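Local coordinates for protein pectinesterase (Aspergillus niger, PDB 5C1E) that hydrolyses the methyl esters of pectin galacturonosyl units, releasing methanol and leaving free carboxylates on the plant cell-wall polysaccharide, at residues 86-91 against 115-120; 137-142 against 158-163; 216-221 against 241-246. All blocks are in the same frame, centred on the assembly; numbering follows the deposited sequence. Where two conformers were deposited one is given.

Contact 1 of 3, residues 86-91 against 115-120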
loop_
_atom_site.group_PDB
_atom_site.type_symbol
_atom_site.label_atom_id
_atom_site.label_comp_id
_atom_site.label_asym_id
_atom_site.label_seq_id
_atom_site.Cartn_x
_atom_site.Cartn_y
_atom_site.Cartn_z
ATOM N N GLY A 86 -0.437 9.103 19.359
ATOM C CA GLY A 86 -0.261 10.552 19.240
ATOM C C GLY A 86 -0.311 11.105 17.825
ATOM O O GLY A 86 -0.461 12.303 17.653
ATOM N N SER A 87 -0.149 10.254 16.812
ATOM C CA SER A 87 -0.360 10.657 15.419
ATOM C C SER A 87 -0.554 9.429 14.547
ATOM O O SER A 87 -0.285 8.309 14.985
ATOM C CB SER A 87 0.836 11.441 14.887
ATOM O OG SER A 87 1.951 10.586 14.679
ATOM N N LEU A 88 -1.020 9.638 13.317
ATOM C CA LEU A 88 -1.080 8.542 12.340
ATOM C C LEU A 88 0.274 7.874 12.128
ATOM O O LEU A 88 0.371 6.657 12.192
ATOM C CB LEU A 88 -1.594 9.041 10.990
ATOM C CG LEU A 88 -3.069 9.450 11.002
ATOM C CD1 LEU A 88 -3.362 10.246 9.732
ATOM C CD2 LEU A 88 -3.965 8.223 11.131
ATOM N N ASP A 89 1.309 8.679 11.878
ATOM C CA ASP A 89 2.663 8.162 11.644
ATOM C C ASP A 89 3.201 7.360 12.815
ATOM O O ASP A 89 3.841 6.333 12.614
ATOM C CB ASP A 89 3.646 9.296 11.335
ATOM C CG ASP A 89 3.511 9.803 9.925
ATOM O OD1 ASP A 89 2.643 9.285 9.198
ATOM O OD2 ASP A 89 4.247 10.739 9.552
ATOM N N LYS A 90 2.932 7.827 14.031
ATOM C CA LYS A 90 3.398 7.140 15.243
ATOM C C LYS A 90 2.664 5.841 15.517
ATOM O O LYS A 90 3.163 5.038 16.294
ATOM C CB LYS A 90 3.309 8.045 16.481
ATOM C CG LYS A 90 4.339 9.153 16.495
ATOM C CD LYS A 90 4.192 10.074 17.698
ATOM C CE LYS A 90 5.213 11.193 17.604
ATOM N NZ LYS A 90 5.100 12.170 18.728
ATOM N N SER A 91 1.492 5.646 14.903
ATOM C CA SER A 91 0.740 4.401 15.031
ATOM C C SER A 91 1.238 3.310 14.080
ATOM O O SER A 91 0.827 2.159 14.201
ATOM C CB SER A 91 -0.753 4.638 14.774
ATOM O OG SER A 91 -1.059 4.722 13.387
ATOM N N GLY A 115 -12.186 0.325 15.257
ATOM C CA GLY A 115 -12.559 1.236 16.323
ATOM C C GLY A 115 -11.797 2.551 16.334
ATOM O O GLY A 115 -12.246 3.505 16.954
ATOM N N ALA A 116 -10.643 2.583 15.671
ATOM C CA ALA A 116 -9.823 3.784 15.549
ATOM C C ALA A 116 -8.798 3.587 14.449
ATOM O O ALA A 116 -8.547 2.466 14.032
ATOM C CB ALA A 116 -9.101 4.096 16.859
ATOM N N GLN A 117 -8.198 4.689 14.013
ATOM C CA GLN A 117 -7.183 4.650 12.988
ATOM C C GLN A 117 -5.969 3.916 13.533
ATOM O O GLN A 117 -5.573 4.159 14.652
ATOM C CB GLN A 117 -6.770 6.061 12.575
ATOM C CG GLN A 117 -7.929 6.911 12.090
ATOM C CD GLN A 117 -8.509 7.774 13.192
ATOM O OE1 GLN A 117 -8.700 7.327 14.338
ATOM N NE2 GLN A 117 -8.821 9.010 12.849
ATOM N N ALA A 118 -5.405 3.013 12.739
ATOM C CA ALA A 118 -4.243 2.250 13.156
ATOM C C ALA A 118 -3.463 1.818 11.926
ATOM O O ALA A 118 -3.848 0.891 11.226
ATOM C CB ALA A 118 -4.655 1.049 13.991
ATOM N N VAL A 119 -2.373 2.520 11.661
ATOM C CA VAL A 119 -1.640 2.346 10.417
ATOM C C VAL A 119 -0.747 1.108 10.440
ATOM O O VAL A 119 -0.053 0.852 11.414
ATOM C CB VAL A 119 -0.819 3.605 10.104
ATOM C CG1 VAL A 119 0.042 3.450 8.860
ATOM C CG2 VAL A 119 -1.765 4.784 9.921
ATOM N N ALA A 120 -0.790 0.340 9.349
ATOM C CA ALA A 120 0.135 -0.783 9.172
ATOM C C ALA A 120 1.461 -0.273 8.626
ATOM O O ALA A 120 2.486 -0.439 9.264
ATOM C CB ALA A 120 -0.455 -1.839 8.267
#

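Contact 2 of 3, residues 137-142 against 158-163. With GOL (glycerol), chain I.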
loop_
_atom_site.group_PDB
_atom_site.type_symbol
_atom_site.label_atom_id
_atom_site.label_comp_id
_atom_site.label_asym_id
_atom_site.label_seq_id
_atom_site.Cartn_x
_atom_site.Cartn_y
_atom_site.Cartn_z
ATOM N N GLY A 137 -4.909 -4.230 8.110
ATOM C CA GLY A 137 -5.481 -3.452 9.212
ATOM C C GLY A 137 -6.979 -3.371 9.033
ATOM O O GLY A 137 -7.569 -4.262 8.419
ATOM N N TYR A 138 -7.604 -2.330 9.599
ATOM C CA TYR A 138 -9.036 -2.110 9.438
ATOM C C TYR A 138 -9.249 -0.669 8.966
ATOM O O TYR A 138 -9.626 -0.432 7.802
ATOM C CB TYR A 138 -9.801 -2.407 10.739
ATOM C CG TYR A 138 -11.277 -2.456 10.500
ATOM C CD1 TYR A 138 -11.897 -3.643 10.089
ATOM C CD2 TYR A 138 -12.059 -1.311 10.629
ATOM C CE1 TYR A 138 -13.253 -3.679 9.837
ATOM C CE2 TYR A 138 -13.422 -1.342 10.383
ATOM C CZ TYR A 138 -14.010 -2.542 9.977
ATOM O OH TYR A 138 -15.364 -2.592 9.708
ATOM N N GLN A 139 -9.008 0.283 9.866
ATOM C CA GLN A 139 -9.081 1.686 9.535
ATOM C C GLN A 139 -7.686 2.270 9.297
ATOM O O GLN A 139 -6.812 2.175 10.171
ATOM C CB GLN A 139 -9.788 2.468 10.654
ATOM C CG GLN A 139 -10.020 3.922 10.308
ATOM C CD GLN A 139 -10.972 4.602 11.279
ATOM O OE1 GLN A 139 -11.308 4.062 12.336
ATOM N NE2 GLN A 139 -11.431 5.781 10.909
ATOM N N ASP A 140 -7.494 2.857 8.107
ATOM C CA ASP A 140 -6.237 3.515 7.719
ATOM C C ASP A 140 -5.021 2.553 7.574
ATOM O O ASP A 140 -3.911 2.867 7.986
ATOM C CB ASP A 140 -5.886 4.611 8.723
ATOM C CG ASP A 140 -6.755 5.837 8.606
ATOM O OD1 ASP A 140 -7.822 5.785 8.002
ATOM O OD2 ASP A 140 -6.350 6.886 9.166
ATOM N N THR A 141 -5.240 1.377 6.997
ATOM C CA THR A 141 -4.162 0.382 6.858
ATOM C C THR A 141 -2.895 0.914 6.204
ATOM O O THR A 141 -1.818 0.776 6.764
ATOM C CB THR A 141 -4.624 -0.849 6.061
ATOM O OG1 THR A 141 -5.818 -1.401 6.659
ATOM C CG2 THR A 141 -3.512 -1.891 6.013
ATOM N N LEU A 142 -3.023 1.469 5.002
ATOM C CA LEU A 142 -1.878 1.876 4.200
ATOM C C LEU A 142 -1.872 3.375 3.972
ATOM O O LEU A 142 -2.690 3.936 3.215
ATOM C CB LEU A 142 -1.852 1.104 2.880
ATOM C CG LEU A 142 -0.662 1.366 1.963
ATOM C CD1 LEU A 142 0.651 0.890 2.563
ATOM C CD2 LEU A 142 -0.934 0.707 0.626
ATOM N N GLY A 158 -8.293 -3.907 4.459
ATOM C CA GLY A 158 -8.895 -3.032 5.438
ATOM C C GLY A 158 -10.343 -2.754 5.099
ATOM O O GLY A 158 -10.948 -3.424 4.248
ATOM N N ALA A 159 -10.907 -1.761 5.770
ATOM C CA ALA A 159 -12.303 -1.418 5.616
ATOM C C ALA A 159 -12.545 0.070 5.389
ATOM O O ALA A 159 -13.348 0.441 4.537
ATOM C CB ALA A 159 -13.068 -1.863 6.847
ATOM N N VAL A 160 -11.882 0.903 6.191
ATOM C CA VAL A 160 -12.144 2.315 6.244
ATOM C C VAL A 160 -10.912 3.136 5.884
ATOM O O VAL A 160 -9.913 3.139 6.617
ATOM C CB VAL A 160 -12.647 2.700 7.647
ATOM C CG1 VAL A 160 -12.877 4.207 7.742
ATOM C CG2 VAL A 160 -13.924 1.938 7.937
ATOM N N ASP A 161 -10.998 3.831 4.747
ATOM C CA ASP A 161 -9.945 4.730 4.265
ATOM C C ASP A 161 -8.621 4.010 4.288
ATOM O O ASP A 161 -7.636 4.542 4.774
ATOM C CB ASP A 161 -9.848 5.998 5.125
ATOM C CG ASP A 161 -11.130 6.802 5.165
ATOM O OD1 ASP A 161 -12.020 6.631 4.287
ATOM O OD2 ASP A 161 -11.233 7.658 6.080
ATOM N N TYR A 162 -8.601 2.771 3.811
ATOM C CA TYR A 162 -7.427 1.932 4.028
ATOM C C TYR A 162 -6.266 2.104 3.042
ATOM O O TYR A 162 -5.200 1.551 3.271
ATOM C CB TYR A 162 -7.808 0.470 4.267
ATOM C CG TYR A 162 -8.494 -0.330 3.177
ATOM C CD1 TYR A 162 -9.875 -0.310 3.028
ATOM C CD2 TYR A 162 -7.766 -1.183 2.369
ATOM C CE1 TYR A 162 -10.508 -1.082 2.087
ATOM C CE2 TYR A 162 -8.388 -1.972 1.419
ATOM C CZ TYR A 162 -9.749 -1.934 1.285
ATOM O OH TYR A 162 -10.357 -2.731 0.348
ATOM N N ILE A 163 -6.474 2.908 1.994
ATOM C CA ILE A 163 -5.383 3.439 1.156
ATOM C C ILE A 163 -5.622 4.940 1.145
ATOM O O ILE A 163 -6.628 5.393 0.623
ATOM C CB ILE A 163 -5.410 2.872 -0.270
ATOM C CG1 ILE A 163 -5.289 1.349 -0.232
ATOM C CG2 ILE A 163 -4.293 3.488 -1.119
ATOM C CD1 ILE A 163 -5.569 0.664 -1.561
HETATM C C1 GOL I . -8.192 9.718 6.698
HETATM O O1 GOL I . -8.667 8.365 6.667
HETATM C C2 GOL I . -8.337 10.285 8.102
HETATM O O2 GOL I . -9.694 10.190 8.536
HETATM C C3 GOL I . -7.481 9.493 9.068
HETATM O O3 GOL I . -7.564 10.034 10.397
HETATM O O HOH W 1 -10.157 7.197 8.441
#

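Contact 3 of 3, residues 216-221 against 241-246. With ACT (acetate ion), chain M.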
loop_
_atom_site.group_PDB
_atom_site.type_symbol
_atom_site.label_atom_id
_atom_site.label_comp_id
_atom_site.label_asym_id
_atom_site.label_seq_id
_atom_site.Cartn_x
_atom_site.Cartn_y
_atom_site.Cartn_z
ATOM N N GLU A 216 -21.638 -2.587 -0.026
ATOM C CA GLU A 216 -21.301 -1.798 1.163
ATOM C C GLU A 216 -19.934 -1.124 1.091
ATOM O O GLU A 216 -19.483 -0.524 2.073
ATOM C CB GLU A 216 -21.353 -2.677 2.409
ATOM C CG GLU A 216 -22.705 -3.319 2.627
ATOM C CD GLU A 216 -22.841 -4.002 3.971
ATOM O OE1 GLU A 216 -21.836 -4.201 4.677
ATOM O OE2 GLU A 216 -23.992 -4.331 4.311
ATOM N N VAL A 217 -19.254 -1.247 -0.043
ATOM C CA VAL A 217 -17.897 -0.717 -0.167
ATOM C C VAL A 217 -17.892 0.353 -1.254
ATOM O O VAL A 217 -18.540 0.209 -2.299
ATOM C CB VAL A 217 -16.861 -1.843 -0.432
ATOM C CG1 VAL A 217 -15.462 -1.290 -0.646
ATOM C CG2 VAL A 217 -16.827 -2.817 0.738
ATOM N N TYR A 218 -17.160 1.426 -1.001
ATOM C CA TYR A 218 -16.976 2.482 -1.985
ATOM C C TYR A 218 -15.548 2.506 -2.488
ATOM O O TYR A 218 -14.606 2.167 -1.770
ATOM C CB TYR A 218 -17.335 3.840 -1.371
ATOM C CG TYR A 218 -18.802 3.950 -0.990
ATOM C CD1 TYR A 218 -19.749 4.360 -1.911
ATOM C CD2 TYR A 218 -19.222 3.642 0.293
ATOM C CE1 TYR A 218 -21.097 4.462 -1.566
ATOM C CE2 TYR A 218 -20.558 3.737 0.655
ATOM C CZ TYR A 218 -21.490 4.151 -0.276
ATOM O OH TYR A 218 -22.811 4.241 0.095
ATOM N N LEU A 219 -15.395 2.892 -3.741
ATOM C CA LEU A 219 -14.096 2.980 -4.370
ATOM C C LEU A 219 -13.250 4.050 -3.667
ATOM O O LEU A 219 -12.015 3.950 -3.578
ATOM C CB LEU A 219 -14.275 3.316 -5.850
ATOM C CG LEU A 219 -14.985 2.255 -6.701
ATOM C CD1 LEU A 219 -15.335 2.850 -8.056
ATOM C CD2 LEU A 219 -14.138 0.993 -6.852
ATOM N N GLY A 220 -13.925 5.064 -3.146
ATOM C CA GLY A 220 -13.233 6.095 -2.418
ATOM C C GLY A 220 -14.120 7.205 -1.911
ATOM O O GLY A 220 -15.325 7.282 -2.235
ATOM N N ARG A 221 -13.503 8.041 -1.088
ATOM C CA ARG A 221 -14.076 9.314 -0.695
ATOM C C ARG A 221 -12.944 10.335 -0.544
ATOM O O ARG A 221 -11.780 9.952 -0.353
ATOM C CB ARG A 221 -14.915 9.161 0.570
ATOM C CG ARG A 221 -14.127 8.686 1.784
ATOM C CD ARG A 221 -15.052 8.498 2.972
ATOM N NE ARG A 221 -14.295 8.302 4.199
ATOM C CZ ARG A 221 -14.734 8.630 5.415
ATOM N NH1 ARG A 221 -15.929 9.176 5.565
ATOM N NH2 ARG A 221 -13.973 8.428 6.477
ATOM N N ASN A 241 -20.655 -0.479 -4.004
ATOM C CA ASN A 241 -21.942 0.182 -4.039
ATOM C C ASN A 241 -22.184 0.790 -5.428
ATOM O O ASN A 241 -21.269 1.311 -6.040
ATOM C CB ASN A 241 -21.980 1.255 -2.954
ATOM C CG ASN A 241 -23.327 1.922 -2.850
ATOM O OD1 ASN A 241 -23.656 2.791 -3.648
ATOM N ND2 ASN A 241 -24.134 1.487 -1.886
ATOM N N PRO A 242 -23.420 0.719 -5.940
ATOM C CA PRO A 242 -23.690 1.291 -7.267
ATOM C C PRO A 242 -23.267 2.752 -7.473
ATOM O O PRO A 242 -22.881 3.112 -8.574
ATOM C CB PRO A 242 -25.201 1.151 -7.403
ATOM C CG PRO A 242 -25.535 -0.059 -6.605
ATOM C CD PRO A 242 -24.512 -0.170 -5.501
ATOM N N LYS A 243 -23.339 3.576 -6.432
ATOM C CA LYS A 243 -22.867 4.969 -6.527
ATOM C C LYS A 243 -21.342 5.080 -6.732
ATOM O O LYS A 243 -20.847 6.117 -7.191
ATOM C CB LYS A 243 -23.330 5.779 -5.321
ATOM C CG LYS A 243 -24.846 5.812 -5.156
ATOM C CD LYS A 243 -25.316 6.738 -4.045
ATOM C CE LYS A 243 -24.750 6.393 -2.665
ATOM N NZ LYS A 243 -25.208 5.082 -2.128
ATOM N N GLY A 244 -20.610 4.031 -6.356
ATOM C CA GLY A 244 -19.172 3.934 -6.583
ATOM C C GLY A 244 -18.344 4.713 -5.574
ATOM O O GLY A 244 -17.428 4.168 -4.947
ATOM N N TRP A 245 -18.642 5.996 -5.441
ATOM C CA TRP A 245 -17.881 6.879 -4.580
ATOM C C TRP A 245 -18.789 7.537 -3.545
ATOM O O TRP A 245 -20.002 7.658 -3.763
ATOM C CB TRP A 245 -17.187 7.935 -5.420
ATOM C CG TRP A 245 -16.420 7.383 -6.590
ATOM C CD1 TRP A 245 -16.912 7.093 -7.829
ATOM C CD2 TRP A 245 -15.024 7.051 -6.628
ATOM N NE1 TRP A 245 -15.908 6.601 -8.636
ATOM C CE2 TRP A 245 -14.746 6.553 -7.917
ATOM C CE3 TRP A 245 -13.991 7.118 -5.701
ATOM C CZ2 TRP A 245 -13.471 6.174 -8.308
ATOM C CZ3 TRP A 245 -12.735 6.717 -6.073
ATOM C CH2 TRP A 245 -12.475 6.260 -7.369
ATOM N N THR A 246 -18.214 7.953 -2.417
ATOM C CA THR A 246 -18.994 8.632 -1.382
ATOM C C THR A 246 -18.286 9.924 -0.928
ATOM O O THR A 246 -17.243 10.314 -1.472
ATOM C CB THR A 246 -19.343 7.679 -0.211
ATOM O OG1 THR A 246 -20.339 8.270 0.637
ATOM C CG2 THR A 246 -18.115 7.314 0.613
HETATM C C ACT M . -16.068 12.208 7.710
HETATM O O ACT M . -16.426 11.021 7.904
HETATM O OXT ACT M . -16.732 13.008 7.007
HETATM C CH3 ACT M . -14.795 12.689 8.344
#

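Contact 1 of 3, residues 86-91 against 115-120
Ser91 OG sits between two backbone partners: it receives the N-H of Val119 and gives its own proton to the carbonyl of Leu88. The first bond, Val119 N to Ser91 OG, is 3.1 Å long and nearly straight, 167° at the hydrogen. The second is shorter, 2.7 Å from Ser91 OG to Leu88 O, and meets that oxygen 17° out of the carbonyl plane; the same oxygen also takes the N-H of Ser91. The hydroxyl lies between the backbone N and the carbonyl carbon of its own residue (chi1 79°), a rotation that lets it reach back to Leu88 O and across to Val119 at once. Val119 closes over these bonds from the side, its CG2 3.6 Å from Leu88 O. Beyond it the contact turns apolar: Leu88 CD2 rests on Gln117 CB at 3.8 Å, the two side chains crossing at a slant, and passes Val119 CG2 at 4.3 Å. Tyr143 and Phe164, from two strands of one parallel sheet, touch both Leu88 and Val119. The short turn is held from within by Ser87, whose OG accepts the N-H of Lys90 at 3.0 Å in an ST motif. On the other segment Gln117 NE2 binds a glycerol, and its side chain lies about 7 Å from that of Asp161, the predicted active-site residue. Through the backbone, Val119 pairs with Thr93. A side-chain hydroxyl thus ties the turn after helix 82-85 to the following coil, beside the cleft of a right-handed parallel beta-helix, the pectinesterase fold.

Contact 2 of 3, residues 137-142 against 158-163
Tyr138 O accepts two neighbouring amides of the other segment. Ala159 N comes to Tyr138 O at 2.7 Å, in the carbonyl plane on a lone pair, while Val160 N reaches the same oxygen at 3.1 Å, tilted 32° from that plane. The next link runs the other way: Asp140 N points almost head-on at Val160 O, 2.9 Å away. Leu142 N then bonds to Tyr162 O, opening the parallel pairing of Leu142 with Ile163. Thr141 N has no partner despite its burial, whereas Thr141 OG1 is bonded to the carbonyl of Glu157; Tyr162 OH is hydrogen-bonded to Ser178 OG. The Tyr138 ring, its CG anti to the backbone N (chi1 -168°), folds over Ala159, whose CB makes a CH-pi contact 3.5 Å from the ring centroid. Alongside, the extended Gln139 chain runs beside Val160, Gln139 NE2 lying 3.8 Å from Val160 CG1. At the polar end two carboxylates approach, Asp140 OD1 and Asp161 OD2 being 4.3 Å apart. One water spans them, donating to both oxygens and accepting from Gln139 NE2; at 2.6 Å its bond to Asp161 OD2 is short. It also bonds to two hydroxyls of a glycerol, whose O1 lies within hydrogen-bonding distance of both carboxylates. Asp161 is the predicted active-site residue. This pair of aspartates on successive coils, with Gln139 reached through the water, Gln117 packed against Asp140, and Arg221 at Asp161 OD1, is consistent with the catalytic centre of pectin methylesterases, set in the cleft of their parallel beta-helix.

Contact 3 of 3, residues 216-221 against 241-246
Tyr218 stands between Asn241 and Thr246, which cover opposite faces of its ring. Its CB starts beside the backbone of the other segment, 3.6 Å from Gly244 O. CG and CD2 lie under Thr246, whose CB sits over the ring centre, 3.7 Å from the centroid and 10° off the normal, a clear CH-pi contact. CD1 reaches both Thr246 CB and the carbonyl carbon of Trp245. Farther out, CE1 meets Asn241 CB at 3.6 Å on the opposite face, and CZ lies near Asn241 CG and CB on that same side; Asn241 runs alongside the ring, its amide plane turned 28° from the ring plane. At the tip, Tyr218 OH receives a weak, long bond from Lys243 NZ, near the ring plane. Lys243 bends at its last two torsions, bringing NZ back to Asn241 OD1 as well. That oxygen also accepts the N-H of Lys243, an Asx turn overlying the type I turn from Asn241 to Gly244. Strand 217-220 is the outermost of its parallel sheet in the beta-helix, and the 241-246 loop of the next coil runs alongside it, joined by backbone bonds. Asn241 N bonds to Val217 O, Leu219 N to Gly244 O at 2.7 Å nearly end-on, and Thr246 N to Gly220 O at 3.0 Å. Leu219 CB sits over one face of the Trp245 six-membered ring, 3.6 Å from its centroid, while Trp245 NE1 bonds to Glu274 and the indole stacks with Tyr256. Gly220 N comes within 3.3 Å of Trp245 CE3. Beyond Thr246, whose CG2 touches Arg221 CB, the arginine extends to its partner Asp161, and NH1 holds an acetate ion.

In the fold
The three contacts follow one another along the chain, each closing before the next opens, and along the axis of the parallel beta-helix. Contacts 1 and 2 have centres about 10 Å apart and are joined directly: Ala118 N lies 3.0 Å from Gln139 O and Ala120 N 2.8 Å from Thr141 O, probable hydrogen bonds between successive coils. Contact 3 lies about 15 Å from contact 2 and about 23 Å from contact 1, measured between centres, and meets contact 2 through the salt bridge of Arg221 NE to Asp161 OD1. Segments 115-120, 137-142 and 158-163 lead into neighbouring strands of the sheet that strand 217-220 ends. Gln117, Asp140, Asp161 and Arg221 thereby gather around the predicted active site.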